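Local coordinates for protein ATP-dependent DNA helicase (Mycobacterium smegmatis, PDB 5V9X) that probably unwinds RNA:DNA hybrids as an ATP-dependent helicase moving 3'-to-5' along a single DNA strand, at residues A[688-691]-A[697-700]. Numbering follows the deposited sequence.
Sequences ERFR and WRVI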
loop_
_atom_site.group_PDB
_atom_site.type_symbol
_atom_site.label_atom_id
_atom_site.label_comp_id
_atom_site.label_asym_id
_atom_site.label_seq_id
_atom_site.Cartn_x
_atom_site.Cartn_y
_atom_site.Cartn_z
ATOM N N GLU A 688 -6.384 26.927 17.038
ATOM C CA GLU A 688 -6.403 26.909 18.493
ATOM C C GLU A 688 -5.058 27.385 19.020
ATOM O O GLU A 688 -4.010 26.954 18.531
ATOM C CB GLU A 688 -6.715 25.505 19.012
ATOM C CG GLU A 688 -6.622 25.361 20.516
ATOM C CD GLU A 688 -7.101 24.008 20.991
ATOM O OE1 GLU A 688 -7.570 23.213 20.149
ATOM O OE2 GLU A 688 -7.011 23.740 22.206
ATOM N N ARG A 689 -5.093 28.268 20.014
ATOM C CA ARG A 689 -3.883 28.848 20.575
ATOM C C ARG A 689 -3.894 28.718 22.092
ATOM O O ARG A 689 -4.934 28.886 22.735
ATOM C CB ARG A 689 -3.739 30.321 20.177
ATOM C CG ARG A 689 -2.435 30.957 20.625
ATOM C CD ARG A 689 -2.317 32.410 20.185
ATOM N NE ARG A 689 -3.473 33.208 20.589
ATOM C CZ ARG A 689 -4.458 33.560 19.769
ATOM N NH1 ARG A 689 -4.427 33.187 18.497
ATOM N NH2 ARG A 689 -5.473 34.286 20.217
ATOM N N PHE A 690 -2.728 28.411 22.650
ATOM C CA PHE A 690 -2.531 28.368 24.092
ATOM C C PHE A 690 -1.049 28.577 24.363
ATOM O O PHE A 690 -0.217 28.498 23.457
ATOM C CB PHE A 690 -3.033 27.050 24.696
ATOM C CG PHE A 690 -2.415 25.821 24.082
ATOM C CD1 PHE A 690 -3.020 25.187 23.008
ATOM C CD2 PHE A 690 -1.236 25.293 24.586
ATOM C CE1 PHE A 690 -2.458 24.054 22.443
ATOM C CE2 PHE A 690 -0.670 24.162 24.025
ATOM C CZ PHE A 690 -1.282 23.542 22.953
ATOM N N ARG A 691 -0.727 28.854 25.622
ATOM C CA ARG A 691 0.657 29.033 26.035
ATOM C C ARG A 691 1.145 27.788 26.762
ATOM O O ARG A 691 0.399 27.168 27.526
ATOM C CB ARG A 691 0.821 30.264 26.927
ATOM C CG ARG A 691 0.013 30.235 28.208
ATOM C CD ARG A 691 0.387 31.398 29.108
ATOM N NE ARG A 691 0.233 32.682 28.431
ATOM C CZ ARG A 691 -0.898 33.379 28.402
ATOM N NH1 ARG A 691 -0.949 34.539 27.762
ATOM N NH2 ARG A 691 -1.980 32.915 29.013
ATOM N N TRP A 697 4.088 30.130 23.215
ATOM C CA TRP A 697 2.841 30.009 22.475
ATOM C C TRP A 697 2.819 28.734 21.640
ATOM O O TRP A 697 3.858 28.215 21.222
ATOM C CB TRP A 697 2.637 31.218 21.562
ATOM C CG TRP A 697 2.098 32.427 22.255
ATOM C CD1 TRP A 697 2.708 33.640 22.385
ATOM C CD2 TRP A 697 0.832 32.542 22.915
ATOM N NE1 TRP A 697 1.899 34.504 23.081
ATOM C CE2 TRP A 697 0.741 33.854 23.420
ATOM C CE3 TRP A 697 -0.233 31.663 23.128
ATOM C CZ2 TRP A 697 -0.372 34.306 24.123
ATOM C CZ3 TRP A 697 -1.338 32.114 23.826
ATOM C CH2 TRP A 697 -1.398 33.423 24.315
ATOM N N ARG A 698 1.610 28.235 21.393
ATOM C CA ARG A 698 1.397 27.084 20.524
ATOM C C ARG A 698 0.111 27.299 19.746
ATOM O O ARG A 698 -0.969 27.378 20.339
ATOM C CB ARG A 698 1.339 25.779 21.322
ATOM C CG ARG A 698 2.625 24.979 21.255
ATOM C CD ARG A 698 2.527 23.673 22.023
ATOM N NE ARG A 698 3.729 22.863 21.846
ATOM C CZ ARG A 698 4.872 23.072 22.492
ATOM N NH1 ARG A 698 4.973 24.070 23.359
ATOM N NH2 ARG A 698 5.916 22.287 22.267
ATOM N N VAL A 699 0.229 27.396 18.425
ATOM C CA VAL A 699 -0.899 27.651 17.538
ATOM C C VAL A 699 -1.117 26.409 16.685
ATOM O O VAL A 699 -0.235 26.016 15.912
ATOM C CB VAL A 699 -0.662 28.890 16.663
ATOM C CG1 VAL A 699 -1.915 29.232 15.882
ATOM C CG2 VAL A 699 -0.225 30.067 17.522
ATOM N N ILE A 700 -2.289 25.798 16.821
ATOM C CA ILE A 700 -2.615 24.541 16.160
ATOM C C ILE A 700 -3.704 24.795 15.130
ATOM O O ILE A 700 -4.742 25.389 15.448
ATOM C CB ILE A 700 -3.063 23.475 17.175
ATOM C CG1 ILE A 700 -1.919 23.134 18.130
ATOM C CG2 ILE A 700 -3.548 22.230 16.456
ATOM C CD1 ILE A 700 -2.312 22.187 19.238
#
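The indole of Trp697 lies between two arginines of the facing strand: on one face rests Arg689 CD, 4.0 Å from the centroid of the six-membered ring in a CH-pi contact, and on the opposite face Arg691 CB, whose chain runs alongside the indole and brings NH1 to 3.7 Å from Trp697 CH2. Phe690 O approaches the indole rim, 3.2 Å from Trp697 CE3. With CG anti to the backbone N (chi1 -175°), Arg689 lays its methylenes along the ring, while its guanidinium stands steeply to it (planes 76° apart). The segments belong to the antiparallel beta hairpin of strands 684-691 and 697-702, which lies inside a mixed sheet, between 737-742 and 854-859. Glu688 and Ile700 are joined by two nearly straight backbone hydrogen bonds; Phe690 and Arg698 form a second hydrogen-bonded pair, less straight, with Arg698 N to Phe690 O at 138°. On the other side of the sheet, Arg698 CB sits over one face of the Phe690 ring, 3.7 Å from CE2, and Ile700 CD1 meets its edge at CE1. The Arg698 guanidinium makes a salt bridge with Asp692, whereas buried Glu688 has its carboxylate hydrogen-bonded by Ser864 and Thr860.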